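Local coordinates for protein PadR family transcriptional regulator (Streptococcus pneumoniae, PDB 5ZQH) that probably binds DNA as a dimer and regulates transcription, as a PadR-family factor with a winged helix-turn-helix domain, at residues Q55-D60 and F73-E78; G11-M16 and Q29-A34. All coordinates share one frame; numbering follows the deposited sequence.

Contact 1 of 2, residues Q55-D60 and F73-E78; sequences QWIRGD and FSLMKE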
ATOM      1  N   GLN A  55      14.472 -12.835  -7.281  1.00 13.56           N
ATOM      2  CA  GLN A  55      14.360 -14.285  -7.049  1.00 13.53           C
ATOM      3  C   GLN A  55      13.122 -14.666  -6.213  1.00 13.37           C
ATOM      4  O   GLN A  55      13.155 -15.616  -5.435  1.00 13.28           O
ATOM      5  CB  GLN A  55      15.665 -14.874  -6.460  1.00 13.67           C
ATOM      6  CG  GLN A  55      16.847 -14.919  -7.424  1.00 13.85           C
ATOM      7  CD  GLN A  55      18.163 -15.274  -6.745  1.00 14.04           C
ATOM      8  OE1 GLN A  55      18.229 -16.179  -5.902  1.00 14.19           O
ATOM      9  NE2 GLN A  55      19.227 -14.565  -7.116  1.00 14.05           N
ATOM     10  N   TRP A  56      12.037 -13.909  -6.386  1.00 13.21           N
ATOM     11  CA  TRP A  56      10.749 -14.207  -5.751  1.00 13.08           C
ATOM     12  C   TRP A  56       9.936 -15.129  -6.652  1.00 13.12           C
ATOM     13  O   TRP A  56       9.218 -16.010  -6.178  1.00 12.99           O
ATOM     14  CB  TRP A  56       9.969 -12.918  -5.478  1.00 13.01           C
ATOM     15  CG  TRP A  56      10.576 -11.977  -4.448  1.00 12.96           C
ATOM     16  CD1 TRP A  56      11.798 -12.086  -3.832  1.00 12.93           C
ATOM     17  CD2 TRP A  56       9.994 -10.760  -3.959  1.00 12.89           C
ATOM     18  NE1 TRP A  56      12.000 -11.026  -2.983  1.00 12.88           N
ATOM     19  CE2 TRP A  56      10.912 -10.195  -3.040  1.00 12.89           C
ATOM     20  CE3 TRP A  56       8.782 -10.097  -4.200  1.00 12.86           C
ATOM     21  CZ2 TRP A  56      10.657  -8.991  -2.365  1.00 12.83           C
ATOM     22  CZ3 TRP A  56       8.526  -8.894  -3.524  1.00 12.85           C
ATOM     23  CH2 TRP A  56       9.460  -8.361  -2.615  1.00 12.85           C
ATOM     24  N   ILE A  57      10.048 -14.904  -7.960  1.00 13.29           N
ATOM     25  CA  ILE A  57       9.425 -15.756  -8.979  1.00 13.42           C
ATOM     26  C   ILE A  57      10.474 -16.227  -9.994  1.00 13.61           C
ATOM     27  O   ILE A  57      11.575 -15.673 -10.057  1.00 13.65           O
ATOM     28  CB  ILE A  57       8.236 -15.053  -9.693  1.00 13.33           C
ATOM     29  CG1 ILE A  57       8.709 -13.819 -10.481  1.00 13.26           C
ATOM     30  CG2 ILE A  57       7.129 -14.717  -8.696  1.00 13.23           C
ATOM     31  CD1 ILE A  57       7.692 -13.244 -11.447  1.00 13.22           C
ATOM     32  N   ARG A  58      10.133 -17.250 -10.772  1.00 13.91           N
ATOM     33  CA  ARG A  58      10.991 -17.703 -11.863  1.00 14.17           C
ATOM     34  C   ARG A  58      10.221 -17.876 -13.164  1.00 14.32           C
ATOM     35  O   ARG A  58       9.066 -18.320 -13.156  1.00 14.27           O
ATOM     36  CB  ARG A  58      11.762 -18.979 -11.488  1.00 14.43           C
ATOM     37  CG  ARG A  58      10.937 -20.241 -11.252  1.00 14.58           C
ATOM     38  CD  ARG A  58      11.820 -21.370 -10.743  1.00 14.87           C
ATOM     39  NE  ARG A  58      12.793 -21.843 -11.737  1.00 15.10           N
ATOM     40  CZ  ARG A  58      12.886 -23.098 -12.187  1.00 15.30           C
ATOM     41  NH1 ARG A  58      12.070 -24.048 -11.745  1.00 15.40           N
ATOM     42  NH2 ARG A  58      13.809 -23.414 -13.090  1.00 15.35           N
ATOM     43  N   GLY A  59      10.873 -17.512 -14.269  1.00 14.51           N
ATOM     44  CA  GLY A  59      10.315 -17.663 -15.613  1.00 14.68           C
ATOM     45  C   GLY A  59      10.948 -18.821 -16.356  1.00 14.88           C
ATOM     46  O   GLY A  59      12.169 -18.871 -16.512  1.00 14.89           O
ATOM     47  N   ASP A  60      10.110 -19.757 -16.795  1.00 15.12           N
ATOM     48  CA  ASP A  60      10.548 -20.920 -17.578  1.00 15.43           C
ATOM     49  C   ASP A  60       9.699 -21.071 -18.841  1.00 15.63           C
ATOM     50  O   ASP A  60       8.480 -20.873 -18.806  1.00 15.71           O
ATOM     51  CB  ASP A  60      10.488 -22.206 -16.739  1.00 15.45           C
ATOM     52  CG  ASP A  60      11.402 -22.159 -15.520  1.00 15.45           C
ATOM     53  OD1 ASP A  60      12.642 -22.187 -15.677  1.00 15.52           O
ATOM     54  OD2 ASP A  60      10.876 -22.100 -14.396  1.00 15.50           O
ATOM     55  N   PHE A  73       5.556 -17.880 -15.261  1.00 11.93           N
ATOM     56  CA  PHE A  73       6.073 -17.480 -13.962  1.00 11.88           C
ATOM     57  C   PHE A  73       5.466 -18.323 -12.843  1.00 11.86           C
ATOM     58  O   PHE A  73       4.247 -18.505 -12.780  1.00 11.87           O
ATOM     59  CB  PHE A  73       5.829 -15.988 -13.710  1.00 11.80           C
ATOM     60  CG  PHE A  73       6.494 -15.083 -14.709  1.00 11.77           C
ATOM     61  CD1 PHE A  73       7.875 -14.843 -14.652  1.00 11.74           C
ATOM     62  CD2 PHE A  73       5.744 -14.463 -15.715  1.00 11.69           C
ATOM     63  CE1 PHE A  73       8.491 -14.010 -15.577  1.00 11.68           C
ATOM     64  CE2 PHE A  73       6.361 -13.626 -16.640  1.00 11.65           C
ATOM     65  CZ  PHE A  73       7.732 -13.400 -16.570  1.00 11.64           C
ATOM     66  N   SER A  74       6.339 -18.851 -11.986  1.00 11.85           N
ATOM     67  CA  SER A  74       5.955 -19.599 -10.779  1.00 11.83           C
ATOM     68  C   SER A  74       6.747 -19.079  -9.575  1.00 11.77           C
ATOM     69  O   SER A  74       7.853 -18.542  -9.739  1.00 11.92           O
ATOM     70  CB  SER A  74       6.201 -21.094 -10.971  1.00 11.81           C
ATOM     71  OG  SER A  74       7.552 -21.332 -11.321  1.00 11.83           O
ATOM     72  N   LEU A  75       6.187 -19.238  -8.376  1.00 11.57           N
ATOM     73  CA  LEU A  75       6.824 -18.748  -7.151  1.00 11.43           C
ATOM     74  C   LEU A  75       8.078 -19.524  -6.737  1.00 11.32           C
ATOM     75  O   LEU A  75       8.120 -20.752  -6.806  1.00 11.26           O
ATOM     76  CB  LEU A  75       5.825 -18.718  -5.986  1.00 11.45           C
ATOM     77  CG  LEU A  75       4.680 -17.701  -5.939  1.00 11.42           C
ATOM     78  CD1 LEU A  75       3.874 -17.940  -4.677  1.00 11.38           C
ATOM     79  CD2 LEU A  75       5.159 -16.255  -5.979  1.00 11.41           C
ATOM     80  N   MET A  76       9.099 -18.772  -6.327  1.00 11.23           N
ATOM     81  CA  MET A  76      10.305 -19.311  -5.700  1.00 11.12           C
ATOM     82  C   MET A  76       9.992 -19.469  -4.208  1.00 10.99           C
ATOM     83  O   MET A  76       8.881 -19.143  -3.768  1.00 10.99           O
ATOM     84  CB  MET A  76      11.469 -18.336  -5.883  1.00 11.18           C
ATOM     85  CG  MET A  76      12.772 -18.932  -6.386  1.00 11.25           C
ATOM     86  SD  MET A  76      13.162 -18.304  -8.031  1.00 11.37           S
ATOM     87  CE  MET A  76      14.920 -18.632  -8.143  1.00 11.36           C
ATOM     88  N   LYS A  77      10.967 -19.955  -3.435  1.00 10.81           N
ATOM     89  CA  LYS A  77      10.817 -20.099  -1.981  1.00 10.65           C
ATOM     90  C   LYS A  77      10.552 -18.749  -1.300  1.00 10.52           C
ATOM     91  O   LYS A  77       9.659 -18.644  -0.456  1.00 10.48           O
ATOM     92  CB  LYS A  77      12.034 -20.805  -1.364  1.00 10.65           C
ATOM     93  N   GLU A  78      11.313 -17.728  -1.693  1.00 10.38           N
ATOM     94  CA  GLU A  78      11.129 -16.364  -1.193  1.00 10.30           C
ATOM     95  C   GLU A  78       9.781 -15.737  -1.549  1.00 10.14           C
ATOM     96  O   GLU A  78       9.198 -15.032  -0.729  1.00 10.10           O
ATOM     97  CB  GLU A  78      12.280 -15.466  -1.648  1.00 10.40           C
ATOM     98  CG  GLU A  78      13.222 -15.082  -0.516  1.00 10.57           C
ATOM     99  CD  GLU A  78      12.898 -13.717   0.066  1.00 10.64           C
ATOM    100  OE1 GLU A  78      13.308 -12.713  -0.559  1.00 10.72           O
ATOM    101  OE2 GLU A  78      12.246 -13.639   1.139  1.00 10.66           O
TER
HETATM  102  O   HOH W   1       8.130 -21.260 -13.942  1.00 15.47           O
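Ile-57 and Phe-73 meet through torsions that turn CD1 toward the ring. In Ile-57, CG1 stands between the backbone N and the carbonyl carbon (chi1 64°). An extended chi2 (167°) then carries the branch on to CD1, which lies 3.6 Å from Phe-73 CD1. The Phe-73 ring has its CG anti to its own carbonyl carbon (chi1 -61°), and its CD1 is also 3.9 Å from Gly-59 CA. The other branch, Ile-57 CG2, meets Leu-75 CD2 at 3.7 Å. Leu-48 of helix 45-53 touches both Ile-57 and Phe-73, and Leu-14 of helix 3-19 also packs on Ile-57.

The two backbones run antiparallel. Arg-58 and Ser-74 form the hydrogen-bonded pair: Arg-58 N to Ser-74 O is 2.8 Å, and Ser-74 N to Arg-58 O is 3.0 Å. Past the last strand pair, Met-76 N reaches Trp-56 O at 2.8 Å, from above the carbonyl plane. Met-76 bends at chi2, and its SD lies 3.8 Å from Arg-58 CB. On the face that carries Arg-58 and Ser-74, a water joins Ser-74 OG and Asp-60 OD2. Asp-60 OD2 also sits over the centre of the Arg-58 guanidinium, in a salt bridge of charges alone.

Strands 57-63 and 69-75 form a beta hairpin, the wing characteristic of the winged helix-turn-helix fold of PadR regulators.

Contact 2 of 2, residues G11-M16 and Q29-A34; sequences GCVLDM and QTLREA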
ATOM      1  N   GLY A  11       1.488  -7.746  -4.161  1.00  5.79           N
ATOM      2  CA  GLY A  11       0.802  -8.829  -3.457  1.00  5.82           C
ATOM      3  C   GLY A  11      -0.160  -9.622  -4.321  1.00  5.84           C
ATOM      4  O   GLY A  11      -0.131 -10.855  -4.295  1.00  5.84           O
ATOM      5  N   CYS A  12      -0.989  -8.914  -5.097  1.00  5.87           N
ATOM      6  CA  CYS A  12      -1.964  -9.545  -6.010  1.00  5.89           C
ATOM      7  C   CYS A  12      -1.314 -10.360  -7.135  1.00  5.91           C
ATOM      8  O   CYS A  12      -1.724 -11.494  -7.376  1.00  5.92           O
ATOM      9  CB  CYS A  12      -2.965  -8.520  -6.568  1.00  5.87           C
ATOM     10  SG  CYS A  12      -4.113  -7.861  -5.330  1.00  5.84           S
ATOM     11  N   VAL A  13      -0.302  -9.787  -7.798  1.00  5.95           N
ATOM     12  CA  VAL A  13       0.494 -10.496  -8.838  1.00  6.00           C
ATOM     13  C   VAL A  13       1.188 -11.750  -8.274  1.00  6.03           C
ATOM     14  O   VAL A  13       1.144 -12.820  -8.884  1.00  6.04           O
ATOM     15  CB  VAL A  13       1.482  -9.542  -9.581  1.00  5.99           C
ATOM     16  CG1 VAL A  13       2.598 -10.288 -10.303  1.00  5.97           C
ATOM     17  CG2 VAL A  13       0.729  -8.671 -10.576  1.00  5.99           C
ATOM     18  N   LEU A  14       1.810 -11.596  -7.110  1.00  6.10           N
ATOM     19  CA  LEU A  14       2.426 -12.694  -6.361  1.00  6.17           C
ATOM     20  C   LEU A  14       1.438 -13.816  -6.002  1.00  6.20           C
ATOM     21  O   LEU A  14       1.753 -14.998  -6.188  1.00  6.20           O
ATOM     22  CB  LEU A  14       3.113 -12.144  -5.103  1.00  6.18           C
ATOM     23  CG  LEU A  14       4.633 -12.194  -4.858  1.00  6.20           C
ATOM     24  CD1 LEU A  14       5.496 -12.416  -6.096  1.00  6.18           C
ATOM     25  CD2 LEU A  14       5.081 -10.958  -4.086  1.00  6.19           C
ATOM     26  N   ASP A  15       0.253 -13.436  -5.514  1.00  6.25           N
ATOM     27  CA  ASP A  15      -0.815 -14.388  -5.170  1.00  6.31           C
ATOM     28  C   ASP A  15      -1.325 -15.164  -6.386  1.00  6.37           C
ATOM     29  O   ASP A  15      -1.473 -16.386  -6.317  1.00  6.39           O
ATOM     30  CB  ASP A  15      -1.971 -13.679  -4.451  1.00  6.28           C
ATOM     31  CG  ASP A  15      -2.955 -14.651  -3.799  1.00  6.27           C
ATOM     32  OD1 ASP A  15      -2.553 -15.398  -2.878  1.00  6.25           O
ATOM     33  OD2 ASP A  15      -4.137 -14.652  -4.201  1.00  6.25           O
ATOM     34  N   MET A  16      -1.573 -14.449  -7.487  1.00  6.45           N
ATOM     35  CA  MET A  16      -2.030 -15.040  -8.751  1.00  6.55           C
ATOM     36  C   MET A  16      -1.064 -16.081  -9.315  1.00  6.61           C
ATOM     37  O   MET A  16      -1.500 -17.128  -9.794  1.00  6.62           O
ATOM     38  CB  MET A  16      -2.307 -13.956  -9.793  1.00  6.54           C
ATOM     39  CG  MET A  16      -3.600 -13.199  -9.563  1.00  6.54           C
ATOM     40  SD  MET A  16      -3.767 -11.823 -10.709  1.00  6.56           S
ATOM     41  CE  MET A  16      -5.348 -11.160 -10.184  1.00  6.56           C
ATOM     42  N   GLN A  29      -4.483 -10.075 -18.085  1.00  9.22           N
ATOM     43  CA  GLN A  29      -5.913 -10.353 -18.310  1.00  9.39           C
ATOM     44  C   GLN A  29      -6.641 -10.792 -17.047  1.00  9.53           C
ATOM     45  O   GLN A  29      -7.792 -10.412 -16.839  1.00  9.58           O
ATOM     46  CB  GLN A  29      -6.116 -11.373 -19.438  1.00  9.40           C
ATOM     47  CG  GLN A  29      -5.600 -10.934 -20.811  1.00  9.45           C
ATOM     48  CD  GLN A  29      -6.339  -9.740 -21.404  1.00  9.47           C
ATOM     49  OE1 GLN A  29      -7.466  -9.424 -21.021  1.00  9.51           O
ATOM     50  NE2 GLN A  29      -5.704  -9.079 -22.353  1.00  9.52           N
ATOM     51  N   THR A  30      -5.960 -11.576 -16.211  1.00  9.71           N
ATOM     52  CA  THR A  30      -6.464 -11.983 -14.891  1.00  9.92           C
ATOM     53  C   THR A  30      -6.599 -10.771 -13.962  1.00 10.06           C
ATOM     54  O   THR A  30      -7.532 -10.697 -13.167  1.00 10.08           O
ATOM     55  CB  THR A  30      -5.559 -13.071 -14.265  1.00  9.93           C
ATOM     56  OG1 THR A  30      -5.362 -14.122 -15.218  1.00  9.96           O
ATOM     57  CG2 THR A  30      -6.178 -13.677 -13.006  1.00  9.95           C
ATOM     58  N   LEU A  31      -5.674  -9.822 -14.105  1.00 10.29           N
ATOM     59  CA  LEU A  31      -5.638  -8.584 -13.327  1.00 10.53           C
ATOM     60  C   LEU A  31      -6.804  -7.662 -13.725  1.00 10.71           C
ATOM     61  O   LEU A  31      -7.499  -7.126 -12.852  1.00 10.81           O
ATOM     62  CB  LEU A  31      -4.280  -7.897 -13.528  1.00 10.47           C
ATOM     63  CG  LEU A  31      -3.328  -7.382 -12.439  1.00 10.50           C
ATOM     64  CD1 LEU A  31      -3.360  -8.120 -11.107  1.00 10.51           C
ATOM     65  CD2 LEU A  31      -1.918  -7.413 -12.999  1.00 10.49           C
ATOM     66  N   ARG A  32      -7.020  -7.505 -15.031  1.00 10.89           N
ATOM     67  CA  ARG A  32      -8.154  -6.740 -15.565  1.00 11.14           C
ATOM     68  C   ARG A  32      -9.500  -7.299 -15.080  1.00 11.27           C
ATOM     69  O   ARG A  32     -10.360  -6.538 -14.623  1.00 11.24           O
ATOM     70  CB  ARG A  32      -8.115  -6.685 -17.100  1.00 11.21           C
ATOM     71  CG  ARG A  32      -6.990  -5.843 -17.693  1.00 11.27           C
ATOM     72  CD  ARG A  32      -7.225  -5.567 -19.171  1.00 11.33           C
ATOM     73  NE  ARG A  32      -5.977  -5.445 -19.935  1.00 11.45           N
ATOM     74  CZ  ARG A  32      -5.252  -4.329 -20.070  1.00 11.50           C
ATOM     75  NH1 ARG A  32      -5.620  -3.188 -19.486  1.00 11.55           N
ATOM     76  NH2 ARG A  32      -4.142  -4.356 -20.794  1.00 11.50           N
ATOM     77  N   GLU A  33      -9.644  -8.626 -15.149  1.00 11.47           N
ATOM     78  CA  GLU A  33     -10.846  -9.353 -14.709  1.00 11.67           C
ATOM     79  C   GLU A  33     -11.121  -9.289 -13.202  1.00 11.80           C
ATOM     80  O   GLU A  33     -12.250  -9.561 -12.761  1.00 11.76           O
ATOM     81  CB  GLU A  33     -10.767 -10.817 -15.144  1.00 11.74           C
ATOM     82  CG  GLU A  33     -11.451 -11.124 -16.467  1.00 11.79           C
ATOM     83  CD  GLU A  33     -11.233 -12.558 -16.923  1.00 11.91           C
ATOM     84  OE1 GLU A  33     -11.305 -13.476 -16.074  1.00 11.93           O
ATOM     85  OE2 GLU A  33     -10.982 -12.773 -18.137  1.00 11.92           O
ATOM     86  N   ALA A  34     -10.085  -8.950 -12.430  1.00 11.92           N
ATOM     87  CA  ALA A  34     -10.186  -8.768 -10.979  1.00 12.04           C
ATOM     88  C   ALA A  34     -10.615  -7.345 -10.609  1.00 12.17           C
ATOM     89  O   ALA A  34     -11.018  -7.089  -9.466  1.00 12.13           O
ATOM     90  CB  ALA A  34      -8.869  -9.125 -10.307  1.00 12.01           C
TER
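Met-16 and Thr-30 reach toward each other tip to tip between two helices. The Met-16 chain is extended beyond CG (chi2 173°, chi3 -180°). This carries its sulfur and methyl across to the second helix. SD lies 3.8 Å from Thr-30 CG2, and CE is 3.7 Å from the backbone Thr-30 O. Thr-30 turns its methyl to the contact, with CG2 anti to the backbone N. Its hydroxyl OG1 bonds instead to Glu-26 O, one turn earlier in its own helix.

Leu-31 crosses the Met-16 chain at a slant. Its CD1 touches both SD and CE of Met-16, at 3.7 Å from SD. The other methyl, Leu-31 CD2, meets Val-13 CG2 at 3.8 Å, and these two side chains cross at about a right angle. Leu-31 thus bridges two residues of helix 3-19 that lie three positions apart. Ala-34 adds a looser touch, with its CB 4.1 Å from Met-16 CE.

The segment axes stay 11.1 Å apart, and their directions differ by 118°. The long side chains therefore span the gap. Helix 24-34 is probably the first helix of the helix-turn-helix and helix 45-53 the second; helix 3-19 packs on both. Phe-36, Ile-39 and Ile-44 also touch Leu-31. Ile-100 of the second subunit rests on Met-16 and Ala-34.

No hydrogen bond or salt bridge joins the two segments. Their direct association rests on van der Waals packing and burial of apolar groups: the extended thioether puts SD and CE against methyl groups and the Thr-30 carbonyl oxygen.

Contact 2 comes first along the chain and closes before contact 1 opens. Their centres lie about 16 Å apart, and both belong to the same PadR-type winged helix domain. Contact 2 joins helices 3-19 and 24-34. Contact 1 joins the two hairpin strands and leads into the long helix 77-101. Leu-14 of helix 3-19 connects them directly: its CD1 lies 3.8 Å from Ile-57 CG2, and its CD2 3.8 Å from Trp-56 CE3. Helix 45-53 packs against both contacts. Leu-14 and helix 45-53 thus tie the wing to the helices, which is consistent with one compact DNA-binding domain. The second subunit touches contact 2 but not contact 1.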